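Local coordinates for DSBA-like thioredoxin domain-containing protein (Nitrosomonas europaea, PDB 2IN3) that probably acts as a thiol-disulfide oxidoreductase of the DsbA family, FrnE-like branch, perhaps as a disulfide isomerase, at residues L10-D15 with S19-F24; H66-V71 with N83-G88; Q119-F122 with Q126-V129. All coordinates share one frame; numbering follows the deposited sequence.

Contact 1 of 3, residues L10-D15 with S19-F24. With PO4 (phosphate ion), chain B.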
ATOM      1  N   LEU A  10      -3.383  13.078   4.971  1.00 43.33           N
ATOM      2  CA  LEU A  10      -4.099  12.312   3.966  1.00 42.48           C
ATOM      3  C   LEU A  10      -3.537  10.899   4.091  1.00 42.56           C
ATOM      4  O   LEU A  10      -2.355  10.633   3.755  1.00 42.10           O
ATOM      5  CB  LEU A  10      -3.880  12.894   2.553  1.00 42.83           C
ATOM      6  CG  LEU A  10      -4.541  12.085   1.404  1.00 43.62           C
ATOM      7  CD1 LEU A  10      -6.067  12.072   1.510  1.00 41.43           C
ATOM      8  CD2 LEU A  10      -4.110  12.586   0.007  1.00 42.92           C
ATOM      9  N   TRP A  11      -4.361  10.026   4.657  1.00 41.28           N
ATOM     10  CA  TRP A  11      -4.018   8.608   4.795  1.00 42.27           C
ATOM     11  C   TRP A  11      -4.289   7.816   3.512  1.00 41.99           C
ATOM     12  O   TRP A  11      -5.433   7.754   3.037  1.00 41.99           O
ATOM     13  CB  TRP A  11      -4.801   7.972   5.956  1.00 41.33           C
ATOM     14  CG  TRP A  11      -4.415   8.468   7.303  1.00 43.03           C
ATOM     15  CD1 TRP A  11      -5.117   9.335   8.097  1.00 42.48           C
ATOM     16  CD2 TRP A  11      -3.227   8.127   8.032  1.00 42.17           C
ATOM     17  NE1 TRP A  11      -4.440   9.551   9.287  1.00 43.12           N
ATOM     18  CE2 TRP A  11      -3.282   8.815   9.271  1.00 43.11           C
ATOM     19  CE3 TRP A  11      -2.119   7.305   7.755  1.00 43.17           C
ATOM     20  CZ2 TRP A  11      -2.260   8.720  10.237  1.00 43.00           C
ATOM     21  CZ3 TRP A  11      -1.109   7.195   8.729  1.00 41.58           C
ATOM     22  CH2 TRP A  11      -1.192   7.904   9.943  1.00 42.90           C
ATOM     23  N   TYR A  12      -3.248   7.185   2.999  1.00 41.81           N
ATOM     24  CA  TYR A  12      -3.381   6.239   1.906  1.00 43.21           C
ATOM     25  C   TYR A  12      -3.494   4.834   2.500  1.00 42.42           C
ATOM     26  O   TYR A  12      -2.540   4.326   3.085  1.00 42.34           O
ATOM     27  CB  TYR A  12      -2.167   6.346   0.960  1.00 43.63           C
ATOM     28  CG  TYR A  12      -2.194   5.386  -0.210  1.00 45.13           C
ATOM     29  CD1 TYR A  12      -3.353   5.205  -0.973  1.00 49.33           C
ATOM     30  CD2 TYR A  12      -1.060   4.678  -0.548  1.00 45.54           C
ATOM     31  CE1 TYR A  12      -3.352   4.332  -2.093  1.00 49.86           C
ATOM     32  CE2 TYR A  12      -1.035   3.780  -1.659  1.00 48.07           C
ATOM     33  CZ  TYR A  12      -2.190   3.617  -2.401  1.00 47.59           C
ATOM     34  OH  TYR A  12      -2.165   2.760  -3.476  1.00 49.17           O
ATOM     35  N   ILE A  13      -4.688   4.245   2.389  1.00 41.49           N
ATOM     36  CA  ILE A  13      -4.972   2.982   3.041  1.00 41.66           C
ATOM     37  C   ILE A  13      -4.905   1.933   1.952  1.00 42.42           C
ATOM     38  O   ILE A  13      -5.774   1.872   1.054  1.00 42.37           O
ATOM     39  CB  ILE A  13      -6.359   2.975   3.751  1.00 41.56           C
ATOM     40  CG1 ILE A  13      -6.426   4.106   4.804  1.00 38.74           C
ATOM     41  CG2 ILE A  13      -6.603   1.636   4.405  1.00 39.03           C
ATOM     42  CD1 ILE A  13      -7.803   4.350   5.417  1.00 43.15           C
ATOM     43  N   ALA A  14      -3.869   1.117   2.039  1.00 42.41           N
ATOM     44  CA  ALA A  14      -3.471   0.256   0.915  1.00 42.77           C
ATOM     45  C   ALA A  14      -2.634  -0.905   1.379  1.00 42.53           C
ATOM     46  O   ALA A  14      -2.066  -0.874   2.475  1.00 42.81           O
ATOM     47  CB  ALA A  14      -2.742   1.048  -0.138  1.00 43.24           C
ATOM     48  N   ASP A  15      -2.584  -1.929   0.546  1.00 42.71           N
ATOM     49  CA  ASP A  15      -1.787  -3.113   0.787  1.00 43.67           C
ATOM     50  C   ASP A  15      -0.959  -3.344  -0.477  1.00 44.06           C
ATOM     51  O   ASP A  15      -1.514  -3.307  -1.580  1.00 44.52           O
ATOM     52  CB  ASP A  15      -2.737  -4.300   0.989  1.00 44.89           C
ATOM     53  CG  ASP A  15      -2.010  -5.556   1.412  1.00 45.70           C
ATOM     54  OD1 ASP A  15      -1.175  -6.062   0.627  1.00 46.08           O
ATOM     55  OD2 ASP A  15      -2.261  -6.035   2.551  1.00 50.14           O
ATOM     56  N   SER A  19      -4.012  -5.407  -6.124  1.00 42.78           N
ATOM     57  CA  SER A  19      -3.666  -5.089  -7.511  1.00 41.83           C
ATOM     58  C   SER A  19      -4.158  -3.710  -7.911  1.00 41.87           C
ATOM     59  O   SER A  19      -3.464  -3.004  -8.608  1.00 41.53           O
ATOM     60  CB  SER A  19      -4.134  -6.167  -8.493  1.00 41.96           C
ATOM     61  OG  SER A  19      -5.543  -6.356  -8.452  1.00 41.01           O
ATOM     62  N   TRP A  20      -5.354  -3.325  -7.480  1.00 41.94           N
ATOM     63  CA  TRP A  20      -5.835  -1.963  -7.763  1.00 42.71           C
ATOM     64  C   TRP A  20      -5.019  -0.884  -7.064  1.00 43.17           C
ATOM     65  O   TRP A  20      -4.993   0.280  -7.522  1.00 43.12           O
ATOM     66  CB  TRP A  20      -7.326  -1.804  -7.488  1.00 42.75           C
ATOM     67  CG  TRP A  20      -8.166  -2.336  -8.633  1.00 42.98           C
ATOM     68  CD1 TRP A  20      -8.882  -3.492  -8.667  1.00 45.33           C
ATOM     69  CD2 TRP A  20      -8.334  -1.720  -9.909  1.00 41.67           C
ATOM     70  NE1 TRP A  20      -9.512  -3.633  -9.886  1.00 40.61           N
ATOM     71  CE2 TRP A  20      -9.203  -2.544 -10.661  1.00 42.19           C
ATOM     72  CE3 TRP A  20      -7.844  -0.538 -10.491  1.00 44.04           C
ATOM     73  CZ2 TRP A  20      -9.560  -2.251 -11.984  1.00 42.82           C
ATOM     74  CZ3 TRP A  20      -8.212  -0.248 -11.812  1.00 41.95           C
ATOM     75  CH2 TRP A  20      -9.062  -1.094 -12.529  1.00 43.68           C
ATOM     76  N   CYS A  21      -4.367  -1.248  -5.954  1.00 44.13           N
ATOM     77  CA  CYS A  21      -3.397  -0.349  -5.307  1.00 43.65           C
ATOM     78  C   CYS A  21      -2.204  -0.129  -6.236  1.00 44.80           C
ATOM     79  O   CYS A  21      -1.714   1.020  -6.385  1.00 44.83           O
ATOM     80  CB  CYS A  21      -2.933  -0.908  -3.928  1.00 43.73           C
ATOM     81  SG  CYS A  21      -4.309  -0.841  -2.685  1.00 51.33           S
ATOM     82  N   TRP A  22      -1.709  -1.204  -6.861  1.00 43.19           N
ATOM     83  CA  TRP A  22      -0.672  -1.032  -7.900  1.00 43.18           C
ATOM     84  C   TRP A  22      -1.208  -0.219  -9.097  1.00 43.49           C
ATOM     85  O   TRP A  22      -0.501   0.630  -9.637  1.00 42.92           O
ATOM     86  CB  TRP A  22      -0.176  -2.388  -8.339  1.00 42.48           C
ATOM     87  CG  TRP A  22       0.898  -2.478  -9.398  1.00 44.22           C
ATOM     88  CD1 TRP A  22       0.919  -3.331 -10.478  1.00 45.29           C
ATOM     89  CD2 TRP A  22       2.177  -1.818  -9.391  1.00 42.32           C
ATOM     90  NE1 TRP A  22       2.114  -3.206 -11.168  1.00 44.69           N
ATOM     91  CE2 TRP A  22       2.900  -2.285 -10.523  1.00 45.25           C
ATOM     92  CE3 TRP A  22       2.767  -0.858  -8.557  1.00 42.12           C
ATOM     93  CZ2 TRP A  22       4.192  -1.833 -10.833  1.00 43.88           C
ATOM     94  CZ3 TRP A  22       4.064  -0.417  -8.866  1.00 45.07           C
ATOM     95  CH2 TRP A  22       4.744  -0.897  -9.993  1.00 44.58           C
ATOM     96  N   GLY A  23      -2.460  -0.449  -9.504  1.00 42.10           N
ATOM     97  CA  GLY A  23      -3.056   0.388 -10.564  1.00 42.64           C
ATOM     98  C   GLY A  23      -3.037   1.871 -10.193  1.00 43.53           C
ATOM     99  O   GLY A  23      -2.894   2.752 -11.050  1.00 42.70           O
ATOM    100  N   PHE A  24      -3.186   2.132  -8.905  1.00 43.36           N
ATOM    101  CA  PHE A  24      -3.366   3.487  -8.375  1.00 44.84           C
ATOM    102  C   PHE A  24      -2.019   4.120  -8.024  1.00 44.92           C
ATOM    103  O   PHE A  24      -1.970   5.318  -7.710  1.00 46.37           O
ATOM    104  CB  PHE A  24      -4.211   3.362  -7.096  1.00 44.51           C
ATOM    105  CG  PHE A  24      -4.767   4.657  -6.561  1.00 45.41           C
ATOM    106  CD1 PHE A  24      -5.763   5.331  -7.239  1.00 45.28           C
ATOM    107  CD2 PHE A  24      -4.292   5.177  -5.341  1.00 46.55           C
ATOM    108  CE1 PHE A  24      -6.318   6.513  -6.719  1.00 46.92           C
ATOM    109  CE2 PHE A  24      -4.844   6.342  -4.793  1.00 48.93           C
ATOM    110  CZ  PHE A  24      -5.867   7.004  -5.487  1.00 46.08           C
TER
HETATM  111  P   PO4 B 215      -6.884  -8.148  -5.644  1.00 53.06           P
HETATM  112  O1  PO4 B 215      -7.516  -9.388  -6.210  1.00 54.26           O
HETATM  113  O2  PO4 B 215      -6.797  -8.171  -4.132  1.00 56.79           O
HETATM  114  O3  PO4 B 215      -5.528  -7.972  -6.254  1.00 48.46           O
HETATM  115  O4  PO4 B 215      -7.823  -6.991  -5.976  1.00 55.01           O
HETATM  116  O   HOH W   1       0.207   2.235  -4.474  1.00 38.24           O
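The first torsions of Y12 (chi1 179°) and F24 (chi1 -167°) both place CG opposite the backbone N, and the two rings reach each other between strand 10-14 and helix 19-24 by sliding past in opposite directions. Their planes are tilted by only 27°, yet the rings are so offset that they barely overlap. The touch is therefore local: CE1 of Y12 meets CD2 of F24 at 3.5 Å, close to the plane of the F24 ring at its edge. A14 CB lies over one face of the Y12 ring, toward its rim. The same methyl turns to the helix, where A14 CB packs against C21 SG at 3.5 Å. Beside it, D15 O rests 3.6 Å from C21 CB, with the D15 carboxylate occupied by the M17 amide through OD1. The polar end of Y12 reaches the helix indirectly. A water lies 2.6 Å from Y12 OH and donates to C21 O at 3.0 Å, whereas the direct approach of Y12 OH to C21 O has poor hydrogen-bond geometry. At the N-terminal end of the helix, S19 holds a phosphate, probably from the crystallisation liquor, through S19 OG to PO4 O3 at 2.7 Å and its backbone N to the same oxygen. C21 is the second cysteine of a C18/C21 pair that fits the thioredoxin-type CxxC at a helix start. C21 is buried, its sulfur against A14 CB, with Q119 of helix 111-123 also touching the residue, consistent with the inner thiol of such a redox pair, while one water links Y12 OH to C21 O.

Contact 2 of 3, residues H66-V71 with N83-G88. With EDO (1,2-ethanediol), chain D; PO4 (phosphate ion), chain B.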
ATOM      1  N   HIS A  66      -8.001 -12.030 -12.883  1.00 42.04           N
ATOM      2  CA  HIS A  66      -8.912 -11.180 -13.631  1.00 42.47           C
ATOM      3  C   HIS A  66      -8.705  -9.727 -13.187  1.00 43.16           C
ATOM      4  O   HIS A  66      -8.685  -8.825 -14.032  1.00 41.51           O
ATOM      5  CB  HIS A  66     -10.372 -11.594 -13.433  1.00 43.04           C
ATOM      6  CG  HIS A  66     -11.343 -10.591 -13.976  1.00 44.04           C
ATOM      7  ND1 HIS A  66     -11.393 -10.254 -15.315  1.00 43.19           N
ATOM      8  CD2 HIS A  66     -12.282  -9.831 -13.359  1.00 43.22           C
ATOM      9  CE1 HIS A  66     -12.327  -9.340 -15.500  1.00 43.30           C
ATOM     10  NE2 HIS A  66     -12.881  -9.066 -14.329  1.00 44.37           N
ATOM     11  N   HIS A  67      -8.529  -9.513 -11.872  1.00 43.47           N
ATOM     12  CA  HIS A  67      -8.246  -8.164 -11.358  1.00 45.06           C
ATOM     13  C   HIS A  67      -6.950  -7.612 -11.970  1.00 45.33           C
ATOM     14  O   HIS A  67      -6.919  -6.463 -12.394  1.00 45.20           O
ATOM     15  CB  HIS A  67      -8.207  -8.111  -9.810  1.00 45.29           C
ATOM     16  CG  HIS A  67      -9.558  -8.291  -9.186  1.00 49.05           C
ATOM     17  ND1 HIS A  67      -9.738  -8.646  -7.866  1.00 53.82           N
ATOM     18  CD2 HIS A  67     -10.798  -8.203  -9.722  1.00 51.53           C
ATOM     19  CE1 HIS A  67     -11.034  -8.769  -7.614  1.00 53.96           C
ATOM     20  NE2 HIS A  67     -11.701  -8.510  -8.727  1.00 52.70           N
ATOM     21  N   TRP A  68      -5.901  -8.437 -12.049  1.00 45.19           N
ATOM     22  CA  TRP A  68      -4.632  -8.005 -12.632  1.00 44.47           C
ATOM     23  C   TRP A  68      -4.811  -7.573 -14.090  1.00 44.52           C
ATOM     24  O   TRP A  68      -4.380  -6.506 -14.493  1.00 45.53           O
ATOM     25  CB  TRP A  68      -3.594  -9.132 -12.606  1.00 44.05           C
ATOM     26  CG  TRP A  68      -3.069  -9.526 -11.262  1.00 45.95           C
ATOM     27  CD1 TRP A  68      -3.637  -9.274 -10.017  1.00 44.40           C
ATOM     28  CD2 TRP A  68      -1.911 -10.318 -11.021  1.00 46.64           C
ATOM     29  NE1 TRP A  68      -2.881  -9.850  -9.039  1.00 46.33           N
ATOM     30  CE2 TRP A  68      -1.803 -10.483  -9.614  1.00 46.60           C
ATOM     31  CE3 TRP A  68      -0.929 -10.887 -11.856  1.00 45.54           C
ATOM     32  CZ2 TRP A  68      -0.751 -11.191  -9.015  1.00 45.02           C
ATOM     33  CZ3 TRP A  68       0.128 -11.601 -11.253  1.00 44.68           C
ATOM     34  CH2 TRP A  68       0.192 -11.760  -9.845  1.00 44.88           C
ATOM     35  N   HIS A  69      -5.448  -8.410 -14.891  1.00 43.53           N
ATOM     36  CA  HIS A  69      -5.774  -8.013 -16.257  1.00 43.88           C
ATOM     37  C   HIS A  69      -6.556  -6.679 -16.314  1.00 44.42           C
ATOM     38  O   HIS A  69      -6.191  -5.795 -17.089  1.00 45.42           O
ATOM     39  CB  HIS A  69      -6.526  -9.137 -16.943  1.00 42.47           C
ATOM     40  CG  HIS A  69      -5.675 -10.328 -17.257  1.00 43.29           C
ATOM     41  ND1 HIS A  69      -4.717 -10.309 -18.244  1.00 43.84           N
ATOM     42  CD2 HIS A  69      -5.648 -11.576 -16.735  1.00 42.80           C
ATOM     43  CE1 HIS A  69      -4.155 -11.506 -18.340  1.00 44.09           C
ATOM     44  NE2 HIS A  69      -4.695 -12.289 -17.428  1.00 42.83           N
ATOM     45  N   SER A  70      -7.611  -6.520 -15.496  1.00 45.50           N
ATOM     46  CA  SER A  70      -8.364  -5.262 -15.445  1.00 44.77           C
ATOM     47  C   SER A  70      -7.493  -4.078 -15.135  1.00 44.70           C
ATOM     48  O   SER A  70      -7.628  -3.040 -15.792  1.00 44.77           O
ATOM     49  CB  SER A  70      -9.519  -5.278 -14.429  1.00 45.26           C
ATOM     50  OG  SER A  70     -10.392  -6.339 -14.688  1.00 47.50           O
ATOM     51  N   VAL A  71      -6.633  -4.229 -14.124  1.00 45.15           N
ATOM     52  CA  VAL A  71      -5.708  -3.162 -13.708  1.00 45.34           C
ATOM     53  C   VAL A  71      -4.762  -2.825 -14.870  1.00 45.05           C
ATOM     54  O   VAL A  71      -4.557  -1.653 -15.220  1.00 44.29           O
ATOM     55  CB  VAL A  71      -4.894  -3.568 -12.461  1.00 45.20           C
ATOM     56  CG1 VAL A  71      -3.788  -2.509 -12.182  1.00 45.17           C
ATOM     57  CG2 VAL A  71      -5.792  -3.673 -11.258  1.00 46.72           C
ATOM     58  N   ASN A  83       3.392 -17.857 -15.587  1.00 47.30           N
ATOM     59  CA  ASN A  83       3.587 -18.540 -14.298  1.00 47.87           C
ATOM     60  C   ASN A  83       3.236 -17.755 -13.027  1.00 47.23           C
ATOM     61  O   ASN A  83       3.747 -18.062 -11.953  1.00 47.77           O
ATOM     62  CB  ASN A  83       4.978 -19.175 -14.210  1.00 48.04           C
ATOM     63  CG  ASN A  83       5.186 -20.236 -15.277  1.00 50.65           C
ATOM     64  OD1 ASN A  83       5.585 -19.931 -16.400  1.00 53.86           O
ATOM     65  ND2 ASN A  83       4.894 -21.489 -14.938  1.00 52.43           N
ATOM     66  N   ALA A  84       2.354 -16.763 -13.160  1.00 46.95           N
ATOM     67  CA  ALA A  84       1.799 -16.013 -12.021  1.00 46.39           C
ATOM     68  C   ALA A  84       1.177 -16.930 -10.973  1.00 46.83           C
ATOM     69  O   ALA A  84       0.550 -17.957 -11.303  1.00 45.45           O
ATOM     70  CB  ALA A  84       0.761 -14.994 -12.500  1.00 46.57           C
ATOM     71  N   LEU A  85       1.371 -16.555  -9.706  1.00 46.44           N
ATOM     72  CA  LEU A  85       0.723 -17.227  -8.577  1.00 47.06           C
ATOM     73  C   LEU A  85       0.715 -18.755  -8.712  1.00 47.11           C
ATOM     74  O   LEU A  85      -0.362 -19.347  -8.848  1.00 47.36           O
ATOM     75  CB  LEU A  85      -0.710 -16.686  -8.394  1.00 46.42           C
ATOM     76  CG  LEU A  85      -0.823 -15.171  -8.166  1.00 46.73           C
ATOM     77  CD1 LEU A  85      -2.269 -14.669  -8.251  1.00 47.98           C
ATOM     78  CD2 LEU A  85      -0.218 -14.771  -6.830  1.00 47.45           C
ATOM     79  N   PRO A  86       1.908 -19.400  -8.653  1.00 47.65           N
ATOM     80  CA  PRO A  86       2.015 -20.849  -8.858  1.00 47.72           C
ATOM     81  C   PRO A  86       1.301 -21.577  -7.736  1.00 48.22           C
ATOM     82  O   PRO A  86       1.164 -21.028  -6.647  1.00 47.87           O
ATOM     83  CB  PRO A  86       3.522 -21.141  -8.743  1.00 48.13           C
ATOM     84  CG  PRO A  86       4.207 -19.828  -8.619  1.00 47.85           C
ATOM     85  CD  PRO A  86       3.201 -18.775  -8.309  1.00 47.78           C
ATOM     86  N   GLU A  87       0.855 -22.804  -7.984  1.00 48.31           N
ATOM     87  CA  GLU A  87       0.138 -23.536  -6.949  1.00 49.12           C
ATOM     88  C   GLU A  87       1.085 -23.813  -5.776  1.00 49.02           C
ATOM     89  O   GLU A  87       2.249 -24.191  -5.963  1.00 49.03           O
ATOM     90  CB  GLU A  87      -0.548 -24.810  -7.503  1.00 49.51           C
ATOM     91  CG  GLU A  87       0.173 -26.115  -7.283  1.00 51.20           C
ATOM     92  CD  GLU A  87      -0.136 -26.760  -5.929  1.00 54.51           C
ATOM     93  OE1 GLU A  87      -0.736 -26.082  -5.057  1.00 55.58           O
ATOM     94  OE2 GLU A  87       0.230 -27.949  -5.733  1.00 54.11           O
ATOM     95  N   GLY A  88       0.578 -23.591  -4.571  1.00 48.84           N
ATOM     96  CA  GLY A  88       1.386 -23.728  -3.378  1.00 48.63           C
ATOM     97  C   GLY A  88       1.681 -22.357  -2.822  1.00 48.65           C
ATOM     98  O   GLY A  88       2.055 -22.223  -1.661  1.00 48.65           O
TER
HETATM   99  C1  EDO D 217     -11.029  -5.258 -18.317  1.00 56.71           C
HETATM  100  O1  EDO D 217     -10.574  -6.411 -17.600  1.00 56.80           O
HETATM  101  C2  EDO D 217     -11.975  -4.467 -17.444  1.00 57.54           C
HETATM  102  O2  EDO D 217     -12.788  -5.444 -16.797  1.00 61.56           O
HETATM  103  P   PO4 B 215      -6.884  -8.148  -5.644  1.00 53.06           P
HETATM  104  O1  PO4 B 215      -7.516  -9.388  -6.210  1.00 54.26           O
HETATM  105  O2  PO4 B 215      -6.797  -8.171  -4.132  1.00 56.79           O
HETATM  106  O3  PO4 B 215      -5.528  -7.972  -6.254  1.00 48.46           O
HETATM  107  O4  PO4 B 215      -7.823  -6.991  -5.976  1.00 55.01           O
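A84 opens the contact along 83-88, its CB pointing at the six-membered ring of W68, where A84 CB lies 3.7 Å from W68 CZ3. L85 follows and meets the neighbouring atoms of the same six-membered ring, obliquely. Its CD1 touches W68 CZ2 at 3.9 Å and its CG comes equally near W68 CH2, the two side chains approaching from opposite directions. Positive backbone torsions at L85 (phi 42°) turn the chain sharply, and from P86 onward it leaves the helix. The carbonyls of A84 and L85 both accept from the guanidinium of R61, about two turns earlier on the same helix as W68, which fixes this turn with polar bonds while the tryptophan gives it an apolar wall. Replacing W68 by an alanine is likely to leave A84 CB and the L85 methyl facing a gap and F79 and Y123 without their ring partner. Alongside, H67 ND1 donates to PO4 O1 at 2.9 Å, nearly straight at 167° and in the plane of the imidazole. W68 looks out from helix 58-75 into an aromatic setting: F79 stacks on it, Y123 at the end of helix 111-123 meets it edge to face, and S19 of helix 19-35 touches it too, so that the loop leading to helix 94-106 is packed onto a corner where three helices come together.

Contact 3 of 3, residues Q119-F122 with Q126-V129. With EDO (1,2-ethanediol), chain C.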
ATOM      1  N   GLN A 119       5.521  -3.705  -4.526  1.00 43.67           N
ATOM      2  CA  GLN A 119       4.507  -3.992  -5.546  1.00 45.17           C
ATOM      3  C   GLN A 119       5.144  -4.424  -6.870  1.00 44.81           C
ATOM      4  O   GLN A 119       4.653  -5.339  -7.547  1.00 45.12           O
ATOM      5  CB  GLN A 119       3.624  -2.762  -5.753  1.00 44.86           C
ATOM      6  CG  GLN A 119       2.812  -2.389  -4.506  1.00 46.97           C
ATOM      7  CD  GLN A 119       1.546  -1.704  -4.904  1.00 50.66           C
ATOM      8  OE1 GLN A 119       1.572  -0.567  -5.331  1.00 50.14           O
ATOM      9  NE2 GLN A 119       0.424  -2.417  -4.814  1.00 50.90           N
ATOM     10  N   ARG A 120       6.228  -3.760  -7.248  1.00 44.49           N
ATOM     11  CA  ARG A 120       6.886  -4.083  -8.500  1.00 45.46           C
ATOM     12  C   ARG A 120       7.553  -5.459  -8.392  1.00 45.74           C
ATOM     13  O   ARG A 120       7.504  -6.258  -9.355  1.00 45.89           O
ATOM     14  CB  ARG A 120       7.896  -3.000  -8.885  1.00 44.37           C
ATOM     15  CG  ARG A 120       8.440  -3.128 -10.280  1.00 46.07           C
ATOM     16  CD  ARG A 120       9.527  -2.061 -10.516  1.00 50.13           C
ATOM     17  NE  ARG A 120       9.008  -0.689 -10.420  1.00 49.99           N
ATOM     18  CZ  ARG A 120       9.191   0.137  -9.385  1.00 53.79           C
ATOM     19  NH1 ARG A 120       9.894  -0.238  -8.303  1.00 50.89           N
ATOM     20  NH2 ARG A 120       8.670   1.364  -9.429  1.00 54.09           N
ATOM     21  N   ALA A 121       8.156  -5.727  -7.231  1.00 44.93           N
ATOM     22  CA  ALA A 121       8.877  -6.971  -7.026  1.00 45.20           C
ATOM     23  C   ALA A 121       7.905  -8.143  -7.084  1.00 45.03           C
ATOM     24  O   ALA A 121       8.260  -9.226  -7.542  1.00 44.59           O
ATOM     25  CB  ALA A 121       9.620  -6.952  -5.715  1.00 44.80           C
ATOM     26  N   PHE A 122       6.703  -7.919  -6.562  1.00 44.58           N
ATOM     27  CA  PHE A 122       5.662  -8.916  -6.567  1.00 45.29           C
ATOM     28  C   PHE A 122       4.998  -9.079  -7.951  1.00 45.49           C
ATOM     29  O   PHE A 122       5.046 -10.166  -8.546  1.00 44.62           O
ATOM     30  CB  PHE A 122       4.621  -8.559  -5.510  1.00 45.55           C
ATOM     31  CG  PHE A 122       3.488  -9.555  -5.409  1.00 46.53           C
ATOM     32  CD1 PHE A 122       3.745 -10.909  -5.150  1.00 46.59           C
ATOM     33  CD2 PHE A 122       2.185  -9.136  -5.523  1.00 46.10           C
ATOM     34  CE1 PHE A 122       2.694 -11.830  -5.036  1.00 46.96           C
ATOM     35  CE2 PHE A 122       1.123 -10.047  -5.418  1.00 48.22           C
ATOM     36  CZ  PHE A 122       1.380 -11.391  -5.183  1.00 45.12           C
ATOM     37  N   GLN A 126       7.704 -11.218  -9.671  1.00 46.57           N
ATOM     38  CA  GLN A 126       7.184 -12.504  -9.169  1.00 47.06           C
ATOM     39  C   GLN A 126       7.921 -12.960  -7.919  1.00 47.81           C
ATOM     40  O   GLN A 126       8.152 -14.168  -7.707  1.00 47.95           O
ATOM     41  CB  GLN A 126       7.233 -13.575 -10.265  1.00 46.95           C
ATOM     42  CG  GLN A 126       6.460 -13.169 -11.491  1.00 45.59           C
ATOM     43  CD  GLN A 126       6.208 -14.295 -12.446  1.00 45.09           C
ATOM     44  OE1 GLN A 126       7.125 -15.004 -12.823  1.00 44.68           O
ATOM     45  NE2 GLN A 126       4.960 -14.458 -12.856  1.00 45.41           N
ATOM     46  N   GLU A 127       8.340 -11.996  -7.108  1.00 47.86           N
ATOM     47  CA  GLU A 127       9.112 -12.316  -5.928  1.00 49.11           C
ATOM     48  C   GLU A 127       8.153 -12.552  -4.775  1.00 49.06           C
ATOM     49  O   GLU A 127       7.058 -11.984  -4.752  1.00 48.19           O
ATOM     50  CB  GLU A 127      10.079 -11.197  -5.598  1.00 49.59           C
ATOM     51  CG  GLU A 127      11.029 -10.886  -6.720  1.00 52.26           C
ATOM     52  CD  GLU A 127      12.089  -9.886  -6.320  1.00 56.98           C
ATOM     53  OE1 GLU A 127      12.249  -9.617  -5.118  1.00 59.86           O
ATOM     54  OE2 GLU A 127      12.758  -9.351  -7.218  1.00 61.28           O
ATOM     55  N   ASP A 128       8.554 -13.414  -3.846  1.00 49.13           N
ATOM     56  CA  ASP A 128       7.716 -13.718  -2.702  1.00 49.59           C
ATOM     57  C   ASP A 128       7.954 -12.649  -1.649  1.00 49.09           C
ATOM     58  O   ASP A 128       8.806 -12.787  -0.767  1.00 48.73           O
ATOM     59  CB  ASP A 128       8.002 -15.122  -2.164  1.00 50.53           C
ATOM     60  CG  ASP A 128       6.969 -15.579  -1.137  1.00 52.43           C
ATOM     61  OD1 ASP A 128       6.030 -14.805  -0.820  1.00 53.72           O
ATOM     62  OD2 ASP A 128       7.101 -16.726  -0.650  1.00 53.71           O
ATOM     63  N   VAL A 129       7.186 -11.569  -1.773  1.00 50.32           N
ATOM     64  CA  VAL A 129       7.320 -10.399  -0.906  1.00 50.44           C
ATOM     65  C   VAL A 129       6.765 -10.603   0.506  1.00 51.13           C
ATOM     66  O   VAL A 129       6.872  -9.713   1.362  1.00 51.07           O
ATOM     67  CB  VAL A 129       6.759  -9.109  -1.572  1.00 50.25           C
ATOM     68  CG1 VAL A 129       7.501  -8.845  -2.873  1.00 48.33           C
ATOM     69  CG2 VAL A 129       5.257  -9.205  -1.809  1.00 50.21           C
TER
HETATM   70  C1  EDO C 216       7.040   0.474 -13.626  1.00 58.43           C
HETATM   71  O1  EDO C 216       7.204  -0.581 -12.680  1.00 55.18           O
HETATM   72  C2  EDO C 216       6.493   1.704 -12.923  1.00 59.59           C
HETATM   73  O2  EDO C 216       7.086   1.792 -11.628  1.00 60.75           O
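A121 and F122 near the end of helix 111-123 are gripped by the chain that turns back over them at 126-129. The tight part is centred on A121 O, which receives the amide N of E127 at 2.8 Å in a fairly straight bond (162°), the donor lying tilted from the carbonyl plane. This bond spans six residues, longer than the helical i to i+4 step; the latter survives weakly as Q126 N to F122 O at 3.1 Å. CB and CG of E127 lie against the same oxygen, each 3.3 Å from A121 O. F122 CB sets off away from the returning chain overall, yet V129 CG2 still presses on F122 CB at 3.8 Å, and with CG opposite the backbone N (chi1 -179°) the CD1 edge of the ring comes to E127 O. The two side chains of F122 and V129 cross at about a right angle. E127 O sits in the plane of the F122 ring, 3.5 Å from F122 CD1. V129 CG1 adds a looser touch on A121 CB at 4.0 Å. Toward the outside the grip slackens. The E127 carboxylate passes along the A121 methyl and pairs with K137 in a long, weak ion pair, while the Q126 amide leaves the contact to donate to E82 O. R120, exposed and pointing away, binds an ethanediol probably taken from the crystallisation liquor, its NH2 donating to O2 at 2.7 Å. The turn is a helix C-terminal end closed by a residue with positive phi, Q126, followed by an inverse gamma turn centred on D128, and it leads into helix 132-141 of the helical region inserted in the thioredoxin fold, as in DsbA relatives.

Along the chain the contacts follow one another in order, contact 1, then 2, then 3, each closing before the next opens. Contact 1 lies near the middle of the chain, within the beta-alpha-beta unit of strands 9-14 and 40-45 and helix 19-35; contacts 2 and 3 belong to the helices inserted between strands 40-45 and 179-184. Their centres are about 18 Å (1 to 2), 16 Å (1 to 3) and 12 Å (2 to 3) apart. Helix 19-35 begins just after C18, holds C21, the second cysteine of the CxxC-type pair, and packs on both helix 58-75 and helix 111-123, through V71 and Q119 among others. The helical insert thus flanks the probable redox site, and the phosphate bridges contacts 1 and 2.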